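Local coordinates for DYNE8 (Micromonospora chersina, PDB 4AMM), which forms the acyltransferase domain of the iterative polyketide synthase of enediyne (dynemicin) biosynthesis and probably transfers acyl building blocks within it, at residues Gln148-Ile159 and Leu177-Trp185; Asp193-Ala204 and Ala288-Trp298. All blocks are in the same frame, centred on the assembly; numbering follows the deposited sequence.

Contact 1 (Gln148-Ile159 and Leu177-Trp185); sequences QPAIIADSLAGI and LGELAALSW
I152 and A181 face each other where helix 148-159 passes helix 178-185, the axes coming within 9.7 Å at an angle of 30° between their N-to-C directions. A181, on the second helix, offers only a methyl, and I152 and S155 both close on it. The CD1 of I152 rests on A181 CB at 3.8 Å, and S155 CB reaches the same methyl at the same distance. L177, just before the second helix, spreads its fork over three residues. With CG anti to the backbone N (chi1 174°), the fork is carried over to the first helix, where CD1 meets I152 CG1 at 3.6 Å while CD2 lies by the backbone of Q148 and meets I151 CG2 at 3.9 Å. L177 and G178 end a GxSxG sequence that fits the nucleophile elbow of the acyltransferase family, so this helix probably flanks the active site. Q148 OE1 grazes L177 CD1 at 3.6 Å, but the amide of Q148 is satisfied elsewhere, NE2 at T144 and OE1 at R201. Farther along, L156 CD2 touches S184 OG at 3.8 Å, a hydroxyl that is hydrogen-bonded to L189 O. At the far end I159 CD1 packs on W185 CB at 3.9 Å, the two side chains meeting nearly at right angles.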
loop_
_atom_site.group_PDB
_atom_site.type_symbol
_atom_site.label_atom_id
_atom_site.label_comp_id
_atom_site.label_asym_id
_atom_site.label_seq_id
_atom_site.Cartn_x
_atom_site.Cartn_y
_atom_site.Cartn_z
ATOM N N GLN A 148 1.812 -15.632 -2.826
ATOM C CA GLN A 148 2.995 -14.769 -2.894
ATOM C C GLN A 148 3.328 -14.402 -4.331
ATOM O O GLN A 148 3.452 -13.167 -4.604
ATOM C CB GLN A 148 4.171 -15.366 -2.127
ATOM C CG GLN A 148 3.899 -15.427 -0.592
ATOM C CD GLN A 148 5.146 -15.621 0.194
ATOM O OE1 GLN A 148 6.225 -15.233 -0.187
ATOM N NE2 GLN A 148 5.016 -16.310 1.361
ATOM N N PRO A 149 3.437 -15.320 -5.252
ATOM C CA PRO A 149 3.732 -14.905 -6.657
ATOM C C PRO A 149 2.574 -14.138 -7.249
ATOM O O PRO A 149 2.823 -13.240 -8.087
ATOM C CB PRO A 149 4.060 -16.198 -7.370
ATOM C CG PRO A 149 3.422 -17.319 -6.466
ATOM C CD PRO A 149 3.516 -16.791 -5.074
ATOM N N ALA A 150 1.328 -14.453 -6.907
ATOM C CA ALA A 150 0.187 -13.677 -7.414
ATOM C C ALA A 150 0.264 -12.244 -7.000
ATOM O O ALA A 150 0.087 -11.340 -7.880
ATOM C CB ALA A 150 -1.100 -14.272 -6.987
ATOM N N ILE A 151 0.531 -11.970 -5.726
ATOM C CA ILE A 151 0.605 -10.575 -5.262
ATOM C C ILE A 151 1.776 -9.890 -5.950
ATOM O O ILE A 151 1.643 -8.695 -6.366
ATOM C CB ILE A 151 0.836 -10.603 -3.787
ATOM C CG1 ILE A 151 -0.503 -11.073 -3.138
ATOM C CG2 ILE A 151 1.223 -9.223 -3.226
ATOM C CD1 ILE A 151 -0.325 -11.508 -1.623
ATOM N N ILE A 152 2.947 -10.507 -6.076
ATOM C CA ILE A 152 4.128 -9.873 -6.683
ATOM C C ILE A 152 3.839 -9.655 -8.166
ATOM O O ILE A 152 4.200 -8.560 -8.658
ATOM C CB ILE A 152 5.373 -10.724 -6.396
ATOM C CG1 ILE A 152 5.744 -10.624 -4.944
ATOM C CG2 ILE A 152 6.480 -10.325 -7.350
ATOM C CD1 ILE A 152 6.235 -9.171 -4.544
ATOM N N ALA A 153 3.144 -10.541 -8.849
ATOM C CA ALA A 153 2.824 -10.265 -10.281
ATOM C C ALA A 153 1.967 -9.007 -10.371
ATOM O O ALA A 153 2.223 -8.147 -11.273
ATOM C CB ALA A 153 2.125 -11.470 -10.891
ATOM N N ASP A 154 0.995 -8.809 -9.509
ATOM C CA ASP A 154 0.155 -7.583 -9.556
ATOM C C ASP A 154 1.014 -6.387 -9.204
ATOM O O ASP A 154 0.855 -5.307 -9.794
ATOM C CB ASP A 154 -1.088 -7.659 -8.663
ATOM C CG ASP A 154 -2.151 -8.596 -9.219
ATOM O OD1 ASP A 154 -2.276 -8.751 -10.462
ATOM O OD2 ASP A 154 -2.901 -9.149 -8.377
ATOM N N SER A 155 1.881 -6.469 -8.198
ATOM C CA SER A 155 2.804 -5.331 -7.872
ATOM C C SER A 155 3.666 -4.982 -9.060
ATOM O O SER A 155 3.963 -3.769 -9.300
ATOM C CB SER A 155 3.603 -5.611 -6.612
ATOM O OG SER A 155 2.652 -5.724 -5.538
ATOM N N LEU A 156 4.182 -5.983 -9.751
ATOM C CA LEU A 156 5.081 -5.684 -10.902
ATOM C C LEU A 156 4.253 -5.027 -12.003
ATOM O O LEU A 156 4.776 -4.154 -12.705
ATOM C CB LEU A 156 5.685 -7.011 -11.434
ATOM C CG LEU A 156 6.685 -7.573 -10.466
ATOM C CD1 LEU A 156 7.042 -9.031 -10.906
ATOM C CD2 LEU A 156 8.014 -6.758 -10.350
ATOM N N ALA A 157 2.989 -5.380 -12.174
ATOM C CA ALA A 157 2.092 -4.674 -13.128
ATOM C C ALA A 157 1.900 -3.262 -12.655
ATOM O O ALA A 157 1.943 -2.312 -13.492
ATOM C CB ALA A 157 0.770 -5.379 -13.228
ATOM N N GLY A 158 1.733 -3.008 -11.358
ATOM C CA GLY A 158 1.701 -1.598 -10.901
ATOM C C GLY A 158 2.996 -0.872 -11.153
ATOM O O GLY A 158 2.885 0.324 -11.467
ATOM N N ILE A 159 4.159 -1.497 -11.005
ATOM C CA ILE A 159 5.384 -0.791 -11.338
ATOM C C ILE A 159 5.382 -0.480 -12.849
ATOM O O ILE A 159 5.820 0.631 -13.216
ATOM C CB ILE A 159 6.553 -1.668 -10.962
ATOM C CG1 ILE A 159 6.659 -1.758 -9.417
ATOM C CG2 ILE A 159 7.865 -1.133 -11.579
ATOM C CD1 ILE A 159 7.560 -2.895 -8.919
ATOM N N LEU A 177 6.564 -9.656 2.217
ATOM C CA LEU A 177 6.667 -9.979 0.816
ATOM C C LEU A 177 6.904 -8.747 -0.066
ATOM O O LEU A 177 7.630 -8.808 -1.081
ATOM C CB LEU A 177 5.369 -10.701 0.353
ATOM C CG LEU A 177 5.242 -10.986 -1.135
ATOM C CD1 LEU A 177 6.348 -11.963 -1.627
ATOM C CD2 LEU A 177 3.854 -11.509 -1.395
ATOM N N GLY A 178 6.189 -7.663 0.252
ATOM C CA GLY A 178 6.324 -6.450 -0.600
ATOM C C GLY A 178 7.732 -5.898 -0.657
ATOM O O GLY A 178 7.980 -5.135 -1.616
ATOM N N GLU A 179 8.601 -6.206 0.278
ATOM C CA GLU A 179 9.988 -5.694 0.156
ATOM C C GLU A 179 10.583 -6.230 -1.131
ATOM O O GLU A 179 11.445 -5.569 -1.705
ATOM C CB GLU A 179 10.778 -6.120 1.358
ATOM C CG GLU A 179 12.168 -5.383 1.427
ATOM C CD GLU A 179 12.485 -4.871 2.803
ATOM O OE1 GLU A 179 11.589 -4.427 3.552
ATOM O OE2 GLU A 179 13.704 -4.809 3.184
ATOM N N LEU A 180 10.247 -7.404 -1.593
ATOM C CA LEU A 180 10.719 -7.925 -2.911
ATOM C C LEU A 180 10.319 -7.017 -4.061
ATOM O O LEU A 180 11.179 -6.680 -4.922
ATOM C CB LEU A 180 10.234 -9.340 -3.248
ATOM C CG LEU A 180 10.964 -10.451 -2.522
ATOM C CD1 LEU A 180 10.770 -10.412 -0.981
ATOM C CD2 LEU A 180 10.433 -11.774 -3.092
ATOM N N ALA A 181 9.099 -6.521 -4.066
ATOM C CA ALA A 181 8.624 -5.642 -5.134
ATOM C C ALA A 181 9.302 -4.290 -4.939
ATOM O O ALA A 181 9.662 -3.649 -5.994
ATOM C CB ALA A 181 7.121 -5.498 -5.061
ATOM N N ALA A 182 9.483 -3.781 -3.725
ATOM C CA ALA A 182 10.159 -2.508 -3.514
ATOM C C ALA A 182 11.587 -2.595 -4.077
ATOM O O ALA A 182 12.048 -1.601 -4.722
ATOM C CB ALA A 182 10.142 -2.086 -2.042
ATOM N N LEU A 183 12.293 -3.676 -3.804
ATOM C CA LEU A 183 13.672 -3.824 -4.325
ATOM C C LEU A 183 13.626 -3.882 -5.820
ATOM O O LEU A 183 14.549 -3.332 -6.464
ATOM C CB LEU A 183 14.247 -5.129 -3.749
ATOM C CG LEU A 183 14.655 -4.965 -2.293
ATOM C CD1 LEU A 183 15.007 -6.280 -1.633
ATOM C CD2 LEU A 183 15.897 -4.019 -2.087
ATOM N N SER A 184 12.641 -4.500 -6.456
ATOM C CA SER A 184 12.558 -4.576 -7.925
ATOM C C SER A 184 12.339 -3.167 -8.466
ATOM O O SER A 184 13.031 -2.705 -9.406
ATOM C CB SER A 184 11.479 -5.543 -8.416
ATOM O OG SER A 184 11.611 -5.718 -9.827
ATOM N N TRP A 185 11.423 -2.429 -7.862
ATOM C CA TRP A 185 11.213 -1.032 -8.264
ATOM C C TRP A 185 12.481 -0.217 -8.163
ATOM O O TRP A 185 12.735 0.664 -9.050
ATOM C CB TRP A 185 10.097 -0.413 -7.351
ATOM C CG TRP A 185 9.969 1.128 -7.463
ATOM C CD1 TRP A 185 9.288 1.825 -8.433
ATOM C CD2 TRP A 185 10.622 2.074 -6.613
ATOM N NE1 TRP A 185 9.535 3.193 -8.263
ATOM C CE2 TRP A 185 10.261 3.368 -7.123
ATOM C CE3 TRP A 185 11.387 1.981 -5.433
ATOM C CZ2 TRP A 185 10.706 4.531 -6.550
ATOM C CZ3 TRP A 185 11.781 3.187 -4.823
ATOM C CH2 TRP A 185 11.432 4.431 -5.397
#

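Contact 2 (Asp193-Ala204 and Ala288-Trp298)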
loop_
_atom_site.group_PDB
_atom_site.type_symbol
_atom_site.label_atom_id
_atom_site.label_comp_id
_atom_site.label_asym_id
_atom_site.label_seq_id
_atom_site.Cartn_x
_atom_site.Cartn_y
_atom_site.Cartn_z
ATOM N N ASP A 193 13.136 -12.214 -12.331
ATOM C CA ASP A 193 13.835 -12.802 -11.164
ATOM C C ASP A 193 13.003 -12.569 -9.898
ATOM O O ASP A 193 12.943 -13.457 -9.033
ATOM C CB ASP A 193 15.250 -12.278 -11.028
ATOM C CG ASP A 193 16.161 -12.771 -12.147
ATOM O OD1 ASP A 193 15.826 -13.745 -12.856
ATOM O OD2 ASP A 193 17.256 -12.175 -12.172
ATOM N N THR A 194 12.365 -11.407 -9.778
ATOM C CA THR A 194 11.554 -11.105 -8.592
ATOM C C THR A 194 10.363 -12.030 -8.496
ATOM O O THR A 194 10.071 -12.518 -7.399
ATOM C CB THR A 194 11.151 -9.653 -8.660
ATOM O OG1 THR A 194 12.326 -8.829 -8.660
ATOM C CG2 THR A 194 10.341 -9.252 -7.413
ATOM N N LEU A 195 9.657 -12.260 -9.590
ATOM C CA LEU A 195 8.546 -13.201 -9.573
ATOM C C LEU A 195 9.045 -14.598 -9.299
ATOM O O LEU A 195 8.370 -15.296 -8.502
ATOM C CB LEU A 195 7.792 -13.085 -10.917
ATOM C CG LEU A 195 6.632 -14.010 -11.008
ATOM C CD1 LEU A 195 5.511 -13.679 -10.000
ATOM C CD2 LEU A 195 6.031 -14.053 -12.429
ATOM N N ALA A 196 10.165 -15.043 -9.878
ATOM C CA ALA A 196 10.677 -16.333 -9.617
ATOM C C ALA A 196 11.038 -16.479 -8.118
ATOM O O ALA A 196 10.742 -17.522 -7.502
ATOM C CB ALA A 196 11.876 -16.617 -10.557
ATOM N N LEU A 197 11.626 -15.458 -7.526
ATOM C CA LEU A 197 11.974 -15.510 -6.123
ATOM C C LEU A 197 10.701 -15.545 -5.274
ATOM O O LEU A 197 10.676 -16.256 -4.259
ATOM C CB LEU A 197 12.843 -14.321 -5.727
ATOM C CG LEU A 197 13.273 -14.230 -4.286
ATOM C CD1 LEU A 197 14.107 -15.453 -3.893
ATOM C CD2 LEU A 197 14.028 -12.942 -4.103
ATOM N N ALA A 198 9.699 -14.804 -5.651
ATOM C CA ALA A 198 8.392 -14.891 -4.929
ATOM C C ALA A 198 7.803 -16.296 -4.945
ATOM O O ALA A 198 7.257 -16.702 -3.968
ATOM C CB ALA A 198 7.396 -13.877 -5.474
ATOM N N ARG A 199 7.903 -17.018 -6.056
ATOM C CA ARG A 199 7.357 -18.391 -6.150
ATOM C C ARG A 199 8.207 -19.215 -5.172
ATOM O O ARG A 199 7.637 -20.004 -4.427
ATOM C CB ARG A 199 7.581 -18.919 -7.570
ATOM C CG ARG A 199 6.776 -18.335 -8.613
ATOM C CD ARG A 199 6.912 -19.185 -9.964
ATOM N NE ARG A 199 6.152 -18.472 -10.977
ATOM C CZ ARG A 199 4.825 -18.369 -10.964
ATOM N NH1 ARG A 199 4.113 -18.998 -10.012
ATOM N NH2 ARG A 199 4.212 -17.657 -11.918
ATOM N N ALA A 200 9.509 -19.064 -5.133
ATOM C CA ALA A 200 10.312 -19.905 -4.246
ATOM C C ALA A 200 9.983 -19.593 -2.774
ATOM O O ALA A 200 9.965 -20.508 -1.912
ATOM C CB ALA A 200 11.827 -19.690 -4.568
ATOM N N ARG A 201 9.778 -18.336 -2.476
ATOM C CA ARG A 201 9.557 -17.869 -1.110
ATOM C C ARG A 201 8.205 -18.401 -0.666
ATOM O O ARG A 201 8.081 -18.913 0.461
ATOM C CB ARG A 201 9.548 -16.343 -1.079
ATOM C CG ARG A 201 9.428 -15.702 0.322
ATOM C CD ARG A 201 9.476 -14.182 0.154
ATOM N NE ARG A 201 9.585 -13.450 1.434
ATOM C CZ ARG A 201 8.532 -13.116 2.179
ATOM N NH1 ARG A 201 7.301 -13.530 1.886
ATOM N NH2 ARG A 201 8.726 -12.359 3.254
ATOM N N GLY A 202 7.179 -18.339 -1.494
ATOM C CA GLY A 202 5.887 -18.874 -1.101
ATOM C C GLY A 202 5.929 -20.368 -0.957
ATOM O O GLY A 202 5.339 -20.916 0.018
ATOM N N GLU A 203 6.659 -21.061 -1.816
ATOM C CA GLU A 203 6.794 -22.552 -1.641
ATOM C C GLU A 203 7.502 -22.832 -0.295
ATOM O O GLU A 203 7.012 -23.672 0.509
ATOM C CB GLU A 203 7.545 -23.118 -2.832
ATOM C CG GLU A 203 7.841 -24.654 -2.723
ATOM C CD GLU A 203 8.788 -25.199 -3.834
ATOM O OE1 GLU A 203 10.013 -24.958 -3.785
ATOM O OE2 GLU A 203 8.291 -25.853 -4.776
ATOM N N ALA A 204 8.576 -22.095 0.009
ATOM C CA ALA A 204 9.367 -22.404 1.285
ATOM C C ALA A 204 8.448 -22.114 2.492
ATOM O O ALA A 204 8.354 -22.909 3.441
ATOM C CB ALA A 204 10.634 -21.566 1.352
ATOM N N ALA A 288 15.653 -22.504 3.043
ATOM C CA ALA A 288 15.312 -22.804 1.682
ATOM C C ALA A 288 15.323 -21.509 0.826
ATOM O O ALA A 288 15.872 -21.438 -0.324
ATOM C CB ALA A 288 13.900 -23.483 1.589
ATOM N N LEU A 289 14.812 -20.405 1.360
ATOM C CA LEU A 289 14.873 -19.139 0.673
ATOM C C LEU A 289 16.310 -18.744 0.422
ATOM O O LEU A 289 16.593 -18.181 -0.678
ATOM C CB LEU A 289 14.133 -18.077 1.472
ATOM C CG LEU A 289 14.023 -16.752 0.782
ATOM C CD1 LEU A 289 13.240 -16.872 -0.526
ATOM C CD2 LEU A 289 13.441 -15.737 1.685
ATOM N N ARG A 290 17.210 -19.016 1.376
ATOM C CA ARG A 290 18.614 -18.653 1.105
ATOM C C ARG A 290 19.100 -19.309 -0.185
ATOM O O ARG A 290 19.849 -18.677 -0.966
ATOM C CB ARG A 290 19.477 -19.114 2.253
ATOM C CG ARG A 290 20.968 -18.703 2.069
ATOM C CD ARG A 290 21.821 -19.152 3.241
ATOM N NE ARG A 290 21.668 -18.309 4.430
ATOM C CZ ARG A 290 22.324 -17.166 4.635
ATOM N NH1 ARG A 290 23.157 -16.709 3.691
ATOM N NH2 ARG A 290 22.119 -16.472 5.747
ATOM N N ARG A 291 18.727 -20.545 -0.410
ATOM C CA ARG A 291 19.220 -21.200 -1.654
ATOM C C ARG A 291 18.729 -20.481 -2.889
ATOM O O ARG A 291 19.518 -20.295 -3.870
ATOM C CB ARG A 291 18.799 -22.654 -1.713
ATOM C CG ARG A 291 19.341 -23.449 -0.512
ATOM C CD ARG A 291 19.185 -24.987 -0.718
ATOM N NE ARG A 291 17.760 -25.377 -0.825
ATOM C CZ ARG A 291 16.976 -25.771 0.182
ATOM N NH1 ARG A 291 17.435 -25.811 1.419
ATOM N NH2 ARG A 291 15.699 -26.081 -0.066
ATOM N N ALA A 292 17.462 -20.107 -2.907
ATOM C CA ALA A 292 16.887 -19.471 -4.085
ATOM C C ALA A 292 17.494 -18.093 -4.262
ATOM O O ALA A 292 17.907 -17.688 -5.371
ATOM C CB ALA A 292 15.373 -19.415 -4.009
ATOM N N ALA A 293 17.635 -17.371 -3.168
ATOM C CA ALA A 293 18.123 -15.976 -3.290
ATOM C C ALA A 293 19.585 -15.848 -3.683
ATOM O O ALA A 293 19.965 -14.899 -4.339
ATOM C CB ALA A 293 17.870 -15.177 -1.957
ATOM N N GLY A 294 20.382 -16.822 -3.301
ATOM C CA GLY A 294 21.817 -16.674 -3.476
ATOM C C GLY A 294 22.237 -16.913 -4.903
ATOM O O GLY A 294 23.365 -16.605 -5.232
ATOM N N ARG A 295 21.342 -17.470 -5.703
ATOM C CA ARG A 295 21.547 -17.770 -7.123
ATOM C C ARG A 295 21.231 -16.590 -8.043
ATOM O O ARG A 295 21.395 -16.708 -9.284
ATOM C CB ARG A 295 20.662 -18.947 -7.538
ATOM C CG ARG A 295 20.998 -20.306 -6.906
ATOM C CD ARG A 295 19.849 -21.288 -7.109
ATOM N NE ARG A 295 20.108 -22.567 -6.431
ATOM C CZ ARG A 295 19.150 -23.352 -5.938
ATOM N NH1 ARG A 295 17.860 -22.992 -6.021
ATOM N NH2 ARG A 295 19.474 -24.496 -5.352
ATOM N N LEU A 296 20.841 -15.444 -7.491
ATOM C CA LEU A 296 20.325 -14.367 -8.370
ATOM C C LEU A 296 21.318 -13.249 -8.511
ATOM O O LEU A 296 22.073 -12.927 -7.595
ATOM C CB LEU A 296 18.993 -13.747 -7.791
ATOM C CG LEU A 296 17.953 -14.837 -7.665
ATOM C CD1 LEU A 296 16.793 -14.276 -6.859
ATOM C CD2 LEU A 296 17.514 -15.369 -8.950
ATOM N N PRO A 297 21.244 -12.552 -9.652
ATOM C CA PRO A 297 22.205 -11.474 -9.960
ATOM C C PRO A 297 21.792 -10.119 -9.329
ATOM O O PRO A 297 21.533 -9.123 -10.034
ATOM C CB PRO A 297 22.141 -11.428 -11.494
ATOM C CG PRO A 297 20.656 -11.682 -11.788
ATOM C CD PRO A 297 20.272 -12.773 -10.730
ATOM N N TRP A 298 21.810 -10.067 -8.017
ATOM C CA TRP A 298 21.460 -8.821 -7.288
ATOM C C TRP A 298 22.266 -7.608 -7.631
ATOM O O TRP A 298 23.522 -7.735 -7.802
ATOM C CB TRP A 298 21.633 -9.031 -5.755
ATOM C CG TRP A 298 20.666 -10.066 -5.211
ATOM C CD1 TRP A 298 20.917 -11.397 -4.973
ATOM C CD2 TRP A 298 19.312 -9.836 -4.831
ATOM N NE1 TRP A 298 19.794 -12.026 -4.511
ATOM C CE2 TRP A 298 18.790 -11.090 -4.419
ATOM C CE3 TRP A 298 18.479 -8.712 -4.875
ATOM C CZ2 TRP A 298 17.474 -11.235 -3.976
ATOM C CZ3 TRP A 298 17.148 -8.864 -4.457
ATOM C CH2 TRP A 298 16.664 -10.106 -3.996
#
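D193 sets its carboxylate against P297, OD2 lying 3.4 Å from the ring carbon CD. P297 is the centre of an inverse gamma turn that follows helix 288-294, which runs nearly antiparallel (169°) to helix 193-204. One turn on, L197 touches five residues of the other segment. With CG anti to the backbone N (chi1 179°), it divides its methyls between two neighbourhoods: CD1 meets L289 CD1 at 3.8 Å and also nears A292 and A293, whereas CD2 sits obliquely by the W298 ring, 3.8 Å from CZ2; L296 CD1 lies beside L197 CB. That indole is held by its own segment, NE1 donating to A293 O at 2.9 Å in a fairly straight bond (161°), with the oxygen close to the ring plane. A serine in place of W298 would probably leave A293 O without this donor and open a gap beside L197 CD2. At A200 the helices come close, its CB 3.6 Å from A292 CB. R201 follows, its CB against L289 CD1 at 3.8 Å and its chain extended from CG to NE; L289 CD2 lies obliquely beside the guanidinium, which, besides its bond to Q148, is hydrogen-bonded through NH2 to S176 OG. A204 closes the row, CB to A288 CB at 3.8 Å. Both pairs put alanine against alanine in this antiparallel helix pair, whose axes approach to 9.2 Å. Most of this is plain helix packing, but R201 reaches from it to S176 of the probable nucleophile elbow, consistent with the arginine that acyltransferases of this family use to hold the carboxylate of a malonyl-type substrate.

Followed from the N terminus, the two contacts stand in series and neither nest nor cross. Contact 1 closes a short loop, in which helix 144-165 leads through strand 171-174 of the parallel sheet to helix 178-185. The chain then continues directly into helix 191-206, the first partner of contact 2. That second loop is long, taking in strands 213-218, 235-241, 244-250 and 268-270 of the mixed sheet before helix 283-294 returns. Helix 191-206 also touches both helices of contact 1: P149 O lies near L195 CD1, and the hydroxyls of S184 and T194 form a weak hydrogen bond. Contact 2 thus pairs the helices before and after the mixed-sheet excursion, contact 1 those around strand 171-174.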